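Local atomic coordinates of Vv2_1132 (Vibrio vulnificus CMCP6, PDB entry 5Y9S), a protein that is a LysR-family transcriptional regulator that probably binds DNA through its helix-turn-helix domain and probably responds to an effector through its substrate-binding-type domain. Residues Leu153-Ile159 and Ile279-Arg285; Val104-Ala110 and Thr133-Leu137; Ile200-Tyr205 and Ala246-Pro252. All blocks are in the same frame, centred on the assembly; numbering follows the deposited sequence.

Interaction 1: residues Leu153-Ile159 and Ile279-Arg285; sequences LLFTYNI and IDILCYR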
loop_
_atom_site.group_PDB
_atom_site.type_symbol
_atom_site.label_atom_id
_atom_site.label_comp_id
_atom_site.label_asym_id
_atom_site.label_seq_id
_atom_site.Cartn_x
_atom_site.Cartn_y
_atom_site.Cartn_z
ATOM N N LEU D 153 -1.891 -33.694 8.080
ATOM C CA LEU D 153 -3.040 -34.161 8.842
ATOM C C LEU D 153 -3.808 -32.976 9.398
ATOM O O LEU D 153 -3.238 -31.928 9.707
ATOM C CB LEU D 153 -2.652 -35.089 9.995
ATOM C CG LEU D 153 -1.871 -36.354 9.632
ATOM C CD1 LEU D 153 -1.195 -36.925 10.869
ATOM C CD2 LEU D 153 -2.799 -37.372 9.004
ATOM N N LEU D 154 -5.112 -33.163 9.524
ATOM C CA LEU D 154 -5.988 -32.171 10.118
ATOM C C LEU D 154 -6.829 -32.870 11.177
ATOM O O LEU D 154 -7.478 -33.878 10.890
ATOM C CB LEU D 154 -6.862 -31.516 9.046
ATOM C CG LEU D 154 -8.120 -30.831 9.559
ATOM C CD1 LEU D 154 -7.797 -29.444 10.148
ATOM C CD2 LEU D 154 -9.173 -30.741 8.464
ATOM N N PHE D 155 -6.783 -32.368 12.403
ATOM C CA PHE D 155 -7.647 -32.851 13.476
ATOM C C PHE D 155 -8.756 -31.837 13.690
ATOM O O PHE D 155 -8.492 -30.631 13.718
ATOM C CB PHE D 155 -6.853 -33.050 14.760
ATOM C CG PHE D 155 -5.917 -34.198 14.701
ATOM C CD1 PHE D 155 -4.665 -34.053 14.128
ATOM C CD2 PHE D 155 -6.285 -35.432 15.203
ATOM C CE1 PHE D 155 -3.793 -35.119 14.057
ATOM C CE2 PHE D 155 -5.422 -36.507 15.137
ATOM C CZ PHE D 155 -4.176 -36.357 14.562
ATOM N N THR D 156 -9.993 -32.316 13.823
ATOM C CA THR D 156 -11.120 -31.395 13.935
ATOM C C THR D 156 -12.318 -32.106 14.548
ATOM O O THR D 156 -12.403 -33.336 14.552
ATOM C CB THR D 156 -11.498 -30.813 12.567
ATOM O OG1 THR D 156 -12.412 -29.719 12.734
ATOM C CG2 THR D 156 -12.134 -31.892 11.699
ATOM N N TYR D 157 -13.233 -31.306 15.086
ATOM C CA TYR D 157 -14.549 -31.784 15.496
ATOM C C TYR D 157 -15.445 -31.929 14.267
ATOM O O TYR D 157 -15.317 -31.177 13.294
ATOM C CB TYR D 157 -15.195 -30.815 16.495
ATOM C CG TYR D 157 -14.470 -30.619 17.825
ATOM C CD1 TYR D 157 -14.399 -31.648 18.755
ATOM C CD2 TYR D 157 -13.875 -29.400 18.150
ATOM C CE1 TYR D 157 -13.748 -31.489 19.963
ATOM C CE2 TYR D 157 -13.216 -29.222 19.364
ATOM C CZ TYR D 157 -13.157 -30.283 20.265
ATOM O OH TYR D 157 -12.518 -30.150 21.474
ATOM N N ASN D 158 -16.357 -32.904 14.317
ATOM C CA ASN D 158 -17.144 -33.270 13.137
ATOM C C ASN D 158 -17.928 -32.075 12.608
ATOM O O ASN D 158 -18.304 -31.174 13.354
ATOM C CB ASN D 158 -18.107 -34.409 13.461
ATOM C CG ASN D 158 -19.123 -34.016 14.511
ATOM O OD1 ASN D 158 -19.974 -33.159 14.274
ATOM N ND2 ASN D 158 -19.030 -34.630 15.689
ATOM N N ILE D 159 -18.189 -32.074 11.308
ATOM C CA ILE D 159 -18.742 -30.909 10.625
ATOM C C ILE D 159 -20.165 -31.228 10.183
ATOM O O ILE D 159 -20.391 -32.148 9.386
ATOM C CB ILE D 159 -17.872 -30.479 9.430
ATOM C CG1 ILE D 159 -16.382 -30.628 9.761
ATOM C CG2 ILE D 159 -18.189 -29.045 9.032
ATOM C CD1 ILE D 159 -15.794 -31.956 9.317
ATOM N N ILE D 279 -19.978 -36.004 20.840
ATOM C CA ILE D 279 -19.084 -35.275 19.956
ATOM C C ILE D 279 -17.992 -36.224 19.482
ATOM O O ILE D 279 -17.562 -37.119 20.219
ATOM C CB ILE D 279 -18.523 -34.028 20.679
ATOM C CG1 ILE D 279 -18.445 -32.858 19.736
ATOM C CG2 ILE D 279 -17.173 -34.284 21.337
ATOM C CD1 ILE D 279 -18.255 -31.609 20.502
ATOM N N ASP D 280 -17.563 -36.044 18.235
ATOM C CA ASP D 280 -16.533 -36.877 17.626
ATOM C C ASP D 280 -15.364 -36.001 17.213
ATOM O O ASP D 280 -15.554 -34.862 16.779
ATOM C CB ASP D 280 -17.041 -37.642 16.380
ATOM C CG ASP D 280 -18.442 -38.202 16.549
ATOM O OD1 ASP D 280 -18.718 -38.845 17.583
ATOM O OD2 ASP D 280 -19.262 -38.018 15.626
ATOM N N ILE D 281 -14.156 -36.534 17.343
ATOM C CA ILE D 281 -12.950 -35.840 16.915
ATOM C C ILE D 281 -12.356 -36.626 15.761
ATOM O O ILE D 281 -12.014 -37.809 15.909
ATOM C CB ILE D 281 -11.942 -35.679 18.055
ATOM C CG1 ILE D 281 -12.455 -34.642 19.057
ATOM C CG2 ILE D 281 -10.606 -35.250 17.483
ATOM C CD1 ILE D 281 -11.866 -34.784 20.433
ATOM N N LEU D 282 -12.228 -35.968 14.617
ATOM C CA LEU D 282 -11.854 -36.618 13.374
ATOM C C LEU D 282 -10.425 -36.260 13.012
ATOM O O LEU D 282 -9.931 -35.187 13.364
ATOM C CB LEU D 282 -12.796 -36.205 12.239
ATOM C CG LEU D 282 -14.249 -36.452 12.640
ATOM C CD1 LEU D 282 -15.227 -35.950 11.603
ATOM C CD2 LEU D 282 -14.427 -37.935 12.901
ATOM N N CYS D 283 -9.761 -37.182 12.323
ATOM C CA CYS D 283 -8.501 -36.893 11.661
ATOM C C CYS D 283 -8.688 -37.105 10.165
ATOM O O CYS D 283 -9.130 -38.177 9.739
ATOM C CB CYS D 283 -7.372 -37.766 12.199
ATOM S SG CYS D 283 -5.784 -37.321 11.461
ATOM N N TYR D 284 -8.360 -36.082 9.380
ATOM C CA TYR D 284 -8.447 -36.082 7.927
ATOM C C TYR D 284 -7.065 -36.148 7.299
ATOM O O TYR D 284 -6.100 -35.590 7.834
ATOM C CB TYR D 284 -9.118 -34.818 7.409
ATOM C CG TYR D 284 -10.599 -34.780 7.571
ATOM C CD1 TYR D 284 -11.429 -35.295 6.591
ATOM C CD2 TYR D 284 -11.177 -34.179 8.682
ATOM C CE1 TYR D 284 -12.798 -35.236 6.721
ATOM C CE2 TYR D 284 -12.546 -34.116 8.819
ATOM C CZ TYR D 284 -13.352 -34.653 7.840
ATOM O OH TYR D 284 -14.721 -34.601 7.975
ATOM N N ARG D 285 -6.986 -36.788 6.128
ATOM C CA ARG D 285 -5.744 -36.825 5.364
ATOM C C ARG D 285 -6.050 -36.803 3.872
ATOM O O ARG D 285 -7.191 -36.989 3.446
ATOM C CB ARG D 285 -4.903 -38.045 5.736
ATOM C CG ARG D 285 -5.280 -39.302 4.983
ATOM C CD ARG D 285 -4.129 -40.315 4.973
ATOM N NE ARG D 285 -4.631 -41.684 4.896
ATOM C CZ ARG D 285 -3.907 -42.770 5.152
ATOM N NH1 ARG D 285 -2.628 -42.669 5.500
ATOM N NH2 ARG D 285 -4.471 -43.966 5.063
#

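Interaction 2: residues Val104-Ala110 and Thr133-Leu137; sequences VCLHTLA and TPSVL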
loop_
_atom_site.group_PDB
_atom_site.type_symbol
_atom_site.label_atom_id
_atom_site.label_comp_id
_atom_site.label_asym_id
_atom_site.label_seq_id
_atom_site.Cartn_x
_atom_site.Cartn_y
_atom_site.Cartn_z
ATOM N N VAL D 104 -2.272 -29.670 11.340
ATOM C CA VAL D 104 -3.041 -28.446 11.532
ATOM C C VAL D 104 -4.291 -28.801 12.327
ATOM O O VAL D 104 -4.844 -29.896 12.165
ATOM C CB VAL D 104 -3.417 -27.795 10.182
ATOM C CG1 VAL D 104 -4.264 -28.743 9.351
ATOM C CG2 VAL D 104 -4.179 -26.514 10.393
ATOM N N CYS D 105 -4.725 -27.888 13.192
ATOM C CA CYS D 105 -5.923 -28.086 14.002
ATOM C C CYS D 105 -6.261 -26.784 14.707
ATOM O O CYS D 105 -5.530 -25.792 14.621
ATOM C CB CYS D 105 -5.741 -29.187 15.040
ATOM S SG CYS D 105 -4.335 -28.859 16.135
ATOM N N LEU D 106 -7.376 -26.814 15.424
ATOM C CA LEU D 106 -7.762 -25.687 16.249
ATOM C C LEU D 106 -6.841 -25.596 17.458
ATOM O O LEU D 106 -6.208 -26.581 17.860
ATOM C CB LEU D 106 -9.216 -25.822 16.701
ATOM C CG LEU D 106 -10.230 -25.708 15.563
ATOM C CD1 LEU D 106 -10.490 -27.085 14.888
ATOM C CD2 LEU D 106 -11.506 -25.051 16.066
ATOM N N HIS D 107 -6.792 -24.393 18.046
ATOM C CA HIS D 107 -5.909 -24.134 19.181
ATOM C C HIS D 107 -6.178 -25.086 20.335
ATOM O O HIS D 107 -5.237 -25.600 20.956
ATOM C CB HIS D 107 -6.076 -22.695 19.666
ATOM C CG HIS D 107 -5.330 -21.691 18.849
ATOM N ND1 HIS D 107 -5.666 -21.392 17.548
ATOM C CD2 HIS D 107 -4.260 -20.919 19.151
ATOM C CE1 HIS D 107 -4.841 -20.471 17.084
ATOM N NE2 HIS D 107 -3.977 -20.166 18.038
ATOM N N THR D 108 -7.456 -25.317 20.652
ATOM C CA THR D 108 -7.789 -26.132 21.816
ATOM C C THR D 108 -7.257 -27.546 21.647
ATOM O O THR D 108 -6.581 -28.079 22.534
ATOM C CB THR D 108 -9.302 -26.147 22.041
ATOM O OG1 THR D 108 -9.953 -26.703 20.891
ATOM C CG2 THR D 108 -9.818 -24.734 22.248
ATOM N N LEU D 109 -7.524 -28.155 20.490
ATOM C CA LEU D 109 -7.100 -29.530 20.267
ATOM C C LEU D 109 -5.591 -29.660 20.347
ATOM O O LEU D 109 -5.077 -30.720 20.723
ATOM C CB LEU D 109 -7.610 -30.015 18.911
ATOM C CG LEU D 109 -9.126 -30.148 18.739
ATOM C CD1 LEU D 109 -9.448 -30.685 17.358
ATOM C CD2 LEU D 109 -9.689 -31.062 19.821
ATOM N N ALA D 110 -4.867 -28.584 20.033
ATOM C CA ALA D 110 -3.412 -28.651 19.987
ATOM C C ALA D 110 -2.765 -28.837 21.361
ATOM O O ALA D 110 -1.596 -29.232 21.417
ATOM C CB ALA D 110 -2.858 -27.390 19.320
ATOM N N THR D 133 0.772 -26.790 13.847
ATOM C CA THR D 133 0.432 -25.372 13.751
ATOM C C THR D 133 -1.057 -25.183 13.972
ATOM O O THR D 133 -1.857 -25.440 13.056
ATOM C CB THR D 133 0.831 -24.788 12.398
ATOM O OG1 THR D 133 -0.252 -24.964 11.481
ATOM C CG2 THR D 133 2.064 -25.475 11.871
ATOM N N PRO D 134 -1.481 -24.711 15.149
ATOM C CA PRO D 134 -2.901 -24.419 15.347
ATOM C C PRO D 134 -3.317 -23.310 14.400
ATOM O O PRO D 134 -2.515 -22.450 14.041
ATOM C CB PRO D 134 -2.979 -23.971 16.809
ATOM C CG PRO D 134 -1.592 -24.146 17.371
ATOM C CD PRO D 134 -0.656 -24.148 16.223
ATOM N N SER D 135 -4.584 -23.334 13.992
ATOM C CA SER D 135 -5.044 -22.430 12.947
ATOM C C SER D 135 -6.511 -22.096 13.156
ATOM O O SER D 135 -7.315 -22.978 13.472
ATOM C CB SER D 135 -4.848 -23.057 11.558
ATOM O OG SER D 135 -5.482 -22.287 10.546
ATOM N N VAL D 136 -6.859 -20.822 12.971
ATOM C CA VAL D 136 -8.259 -20.405 12.969
ATOM C C VAL D 136 -8.791 -20.229 11.557
ATOM O O VAL D 136 -9.912 -19.748 11.385
ATOM C CB VAL D 136 -8.490 -19.114 13.786
ATOM C CG1 VAL D 136 -7.936 -19.257 15.186
ATOM C CG2 VAL D 136 -7.886 -17.884 13.080
ATOM N N LEU D 137 -8.006 -20.575 10.536
ATOM C CA LEU D 137 -8.569 -20.603 9.197
ATOM C C LEU D 137 -9.681 -21.656 9.151
ATOM O O LEU D 137 -9.832 -22.490 10.045
ATOM C CB LEU D 137 -7.485 -20.885 8.159
ATOM C CG LEU D 137 -6.350 -19.864 7.986
ATOM C CD1 LEU D 137 -5.210 -20.523 7.251
ATOM C CD2 LEU D 137 -6.784 -18.592 7.243
#

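Interaction 3: residues Ile200-Tyr205 and Ala246-Pro252; sequences IPYLSY and AGVAWVP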
loop_
_atom_site.group_PDB
_atom_site.type_symbol
_atom_site.label_atom_id
_atom_site.label_comp_id
_atom_site.label_asym_id
_atom_site.label_seq_id
_atom_site.Cartn_x
_atom_site.Cartn_y
_atom_site.Cartn_z
ATOM N N ILE D 200 -27.881 -19.693 37.429
ATOM C CA ILE D 200 -26.550 -20.286 37.528
ATOM C C ILE D 200 -25.605 -19.493 36.642
ATOM O O ILE D 200 -25.902 -19.305 35.456
ATOM C CB ILE D 200 -26.552 -21.762 37.099
ATOM C CG1 ILE D 200 -27.869 -22.428 37.501
ATOM C CG2 ILE D 200 -25.356 -22.461 37.685
ATOM C CD1 ILE D 200 -28.024 -23.838 36.979
ATOM N N PRO D 201 -24.470 -19.034 37.157
ATOM C CA PRO D 201 -23.484 -18.391 36.288
ATOM C C PRO D 201 -22.970 -19.392 35.265
ATOM O O PRO D 201 -22.684 -20.549 35.586
ATOM C CB PRO D 201 -22.381 -17.947 37.255
ATOM C CG PRO D 201 -22.962 -18.103 38.636
ATOM C CD PRO D 201 -23.976 -19.187 38.532
ATOM N N TYR D 202 -22.866 -18.937 34.021
ATOM C CA TYR D 202 -22.615 -19.810 32.884
ATOM C C TYR D 202 -21.341 -19.355 32.195
ATOM O O TYR D 202 -21.237 -18.190 31.797
ATOM C CB TYR D 202 -23.808 -19.782 31.926
ATOM C CG TYR D 202 -23.579 -20.485 30.607
ATOM C CD1 TYR D 202 -22.914 -21.708 30.541
ATOM C CD2 TYR D 202 -24.048 -19.936 29.427
ATOM C CE1 TYR D 202 -22.710 -22.355 29.327
ATOM C CE2 TYR D 202 -23.860 -20.579 28.209
ATOM C CZ TYR D 202 -23.187 -21.781 28.169
ATOM O OH TYR D 202 -22.997 -22.400 26.954
ATOM N N LEU D 203 -20.369 -20.269 32.069
ATOM C CA LEU D 203 -19.098 -20.006 31.386
ATOM C C LEU D 203 -19.179 -20.627 29.993
ATOM O O LEU D 203 -19.138 -21.852 29.856
ATOM C CB LEU D 203 -17.918 -20.578 32.171
ATOM C CG LEU D 203 -17.928 -20.446 33.696
ATOM C CD1 LEU D 203 -17.102 -21.570 34.349
ATOM C CD2 LEU D 203 -17.393 -19.091 34.111
ATOM N N SER D 204 -19.278 -19.788 28.967
ATOM C CA SER D 204 -19.764 -20.199 27.656
ATOM C C SER D 204 -18.700 -20.030 26.574
ATOM O O SER D 204 -17.676 -19.360 26.756
ATOM C CB SER D 204 -20.994 -19.383 27.265
ATOM O OG SER D 204 -20.604 -18.053 26.977
ATOM N N TYR D 205 -18.975 -20.628 25.416
ATOM C CA TYR D 205 -18.102 -20.491 24.259
ATOM C C TYR D 205 -18.550 -19.324 23.392
ATOM O O TYR D 205 -19.732 -18.979 23.341
ATOM C CB TYR D 205 -18.106 -21.759 23.425
ATOM C CG TYR D 205 -17.447 -22.959 24.066
ATOM C CD1 TYR D 205 -16.099 -23.198 23.893
ATOM C CD2 TYR D 205 -18.198 -23.895 24.784
ATOM C CE1 TYR D 205 -15.485 -24.310 24.440
ATOM C CE2 TYR D 205 -17.603 -25.001 25.336
ATOM C CZ TYR D 205 -16.247 -25.208 25.160
ATOM O OH TYR D 205 -15.644 -26.310 25.710
ATOM N N ALA D 246 -16.364 -20.017 39.317
ATOM C CA ALA D 246 -17.040 -18.905 38.672
ATOM C C ALA D 246 -18.356 -19.306 38.012
ATOM O O ALA D 246 -19.090 -18.428 37.543
ATOM C CB ALA D 246 -16.102 -18.271 37.654
ATOM N N GLY D 247 -18.697 -20.582 37.986
ATOM C CA GLY D 247 -19.928 -21.009 37.362
ATOM C C GLY D 247 -19.748 -22.364 36.711
ATOM O O GLY D 247 -18.731 -23.032 36.887
ATOM N N VAL D 248 -20.761 -22.745 35.935
ATOM C CA VAL D 248 -20.814 -24.042 35.280
ATOM C C VAL D 248 -20.395 -23.878 33.822
ATOM O O VAL D 248 -20.782 -22.911 33.149
ATOM C CB VAL D 248 -22.227 -24.651 35.415
ATOM C CG1 VAL D 248 -23.258 -23.705 34.867
ATOM C CG2 VAL D 248 -22.321 -26.005 34.730
ATOM N N ALA D 249 -19.558 -24.798 33.352
ATOM C CA ALA D 249 -19.091 -24.850 31.972
ATOM C C ALA D 249 -19.421 -26.209 31.368
ATOM O O ALA D 249 -19.353 -27.237 32.056
ATOM C CB ALA D 249 -17.578 -24.605 31.897
ATOM N N TRP D 250 -19.803 -26.208 30.089
ATOM C CA TRP D 250 -19.908 -27.434 29.297
ATOM C C TRP D 250 -18.596 -27.601 28.535
ATOM O O TRP D 250 -18.215 -26.728 27.744
ATOM C CB TRP D 250 -21.104 -27.389 28.333
ATOM C CG TRP D 250 -22.409 -27.954 28.927
ATOM C CD1 TRP D 250 -22.978 -29.178 28.670
ATOM C CD2 TRP D 250 -23.265 -27.313 29.881
ATOM N NE1 TRP D 250 -24.127 -29.329 29.416
ATOM C CE2 TRP D 250 -24.329 -28.193 30.155
ATOM C CE3 TRP D 250 -23.233 -26.076 30.529
ATOM C CZ2 TRP D 250 -25.351 -27.876 31.052
ATOM C CZ3 TRP D 250 -24.258 -25.756 31.421
ATOM C CH2 TRP D 250 -25.289 -26.651 31.676
ATOM N N VAL D 251 -17.896 -28.701 28.799
ATOM C CA VAL D 251 -16.562 -28.928 28.238
ATOM C C VAL D 251 -16.426 -30.384 27.837
ATOM O O VAL D 251 -17.029 -31.291 28.430
ATOM C CB VAL D 251 -15.441 -28.573 29.240
ATOM C CG1 VAL D 251 -15.450 -27.092 29.570
ATOM C CG2 VAL D 251 -15.546 -29.440 30.509
ATOM N N PRO D 252 -15.621 -30.633 26.813
ATOM C CA PRO D 252 -15.372 -32.012 26.385
ATOM C C PRO D 252 -14.677 -32.799 27.483
ATOM O O PRO D 252 -13.837 -32.267 28.207
ATOM C CB PRO D 252 -14.466 -31.840 25.158
ATOM C CG PRO D 252 -14.786 -30.483 24.653
ATOM C CD PRO D 252 -15.100 -29.647 25.856
HETATM O O HOH W 1 -19.462 -24.140 28.284
#

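Interaction 1: residues Leu153-Ile159 and Ile279-Arg285
Strand 153-157 and residues 279-285 of strand 277-286 run antiparallel, at 161° and with axes 4.6 Å apart at closest, in the Rossmann-like sheet of the LysR effector-binding domain, a periplasmic-binding-protein type of fold. Two hydrogen-bonded pairs set the register: Leu154 with Tyr284 (Leu154 N to Tyr284 O 3.1 Å, Tyr284 N to Leu154 O 2.8 Å) and Thr156 with Leu282 (Thr156 N to Leu282 O 2.9 Å, Leu282 N to Thr156 O 2.6 Å). Tyr284, the residue most covered here, lies on the same face as Leu154, Thr156 and Leu282. Thr156 CG2 meets the edge of the Tyr284 ring, 3.7 Å from Tyr284 CE2, and Leu154 CD2 packs 4.0 Å from Tyr284 CD2; Phe143 of helix 139-147 also meets this ring. Asn158 continues the pairing beyond the strand, its N donating to Asp280 O at 3.2 Å, while its CA lies 3.6 Å from Leu282 CD1. Tyr157 points to the opposite face: its CE1 touches Ile281 CG1 at 3.5 Å and its CD1 Ile279 CD1 at 4.2 Å, and its ring lies nearly parallel to that of Phe210. Further along that face, which helix 292-300 covers at the Leu153 end, Cys283 makes a sulfur-aromatic contact: its SG sits over the Phe155 ring, 3.8 Å from the centroid and 20° off the normal.

Interaction 2: residues Val104-Ala110 and Thr133-Leu137
Pro134 points its CB at the face of the His107 imidazole: the CB is 3.8 Å from the centroid of the His107 ring and only 9° off its normal, a well-centred CH-pi contact. Ala110 extends this patch, its CB lying 4.0 Å from Pro134 CG, so the start of helix 107-112 rests on the end of strand 129-134. Beneath it, the two neighbouring parallel strands are separating. The hydrogen bond from Ser135 N to Cys105 O (2.7 Å, 141° at the hydrogen) is the one backbone bond between the segments. Around it come CA-H...O contacts, Pro134 CA to Cys105 O at 3.1 Å and Val104 CA to Thr133 O at 3.6 Å. On the side of Val104, CG2 reaches Ser135 CB at 3.7 Å. Ser135 then forms an ST turn, its OG accepting from Leu137 N at 3.0 Å, and the same OG is hydrogen-bonded to His142 of helix 139-147. The outer side faces the third subunit of the tetramer, where Val136 packs on Val136 of that subunit and Ala110 O bonds to Ser237 OG of that subunit. In related LysR regulators turns at the ends of such strands often border the effector cleft, so the 105-107 turn may do so here. Within these segments, then, a single backbone hydrogen bond is supplemented by CH-pi, CA-H...O and apolar contacts: Pro134 has no N-H to give to the sheet and instead offers its CB to His107 and its CG to Ala110.

Interaction 3: residues Ile200-Tyr205 and Ala246-Pro252
Leu203 forms the apolar centre of neighbouring parallel strands in a Rossmann-like beta-alpha-beta-alpha-beta arrangement, with strand 225-232 on the far side of 199-205: its CD1 packs 3.9 Å from Ala249 CB, its CD2 3.9 Å from Ala246 CB, and helix 235-243 closes over it. On the other face, Ile200 CG2 meets Val248 CG1 at 3.7 Å, and under helix 210-220 Tyr202 CE1 meets Trp250 CE3 at 3.9 Å. Val248 is bonded on both sides, N to Pro201 O and O from Leu203 N, each at 2.9 Å. Gly247, at phi 146° and psi -170°, lets the strands come this close: a CB there would lie 2.5 Å from Pro201 O. The strands, inclined at 32°, then diverge. Tyr205 OH, hydrogen-bonded to Ser235, is 3.3 Å from Trp250 O, at best a weak bond. Where Leu203 O and Trp250 N are 4.4 Å apart, a water fills the gap, accepting from Trp250 N and donating to Leu203 O, both at 2.8 Å.

Overall arrangement
All three contacts belong to one mixed sheet system of the effector-binding domain. Interactions 1 and 2, with centres about 11 Å apart, are joined edge to edge in the same sheet: strand 100-105 lies beside strand 153-157, with probable hydrogen bonds from Val104 N to Leu153 O (2.9 Å) and from Phe155 N to Val104 O (3.2 Å). Interaction 3 belongs to the other lobe, its centre about 24 Å from that of interaction 1 and 22 Å from that of interaction 2. It touches interaction 1 through Tyr157 OH and Pro252 CG at 3.9 Å, whereas its nearest atoms stay about 6 Å from interaction 2. By analogy with relatives, the effector cleft probably lies between these lobes.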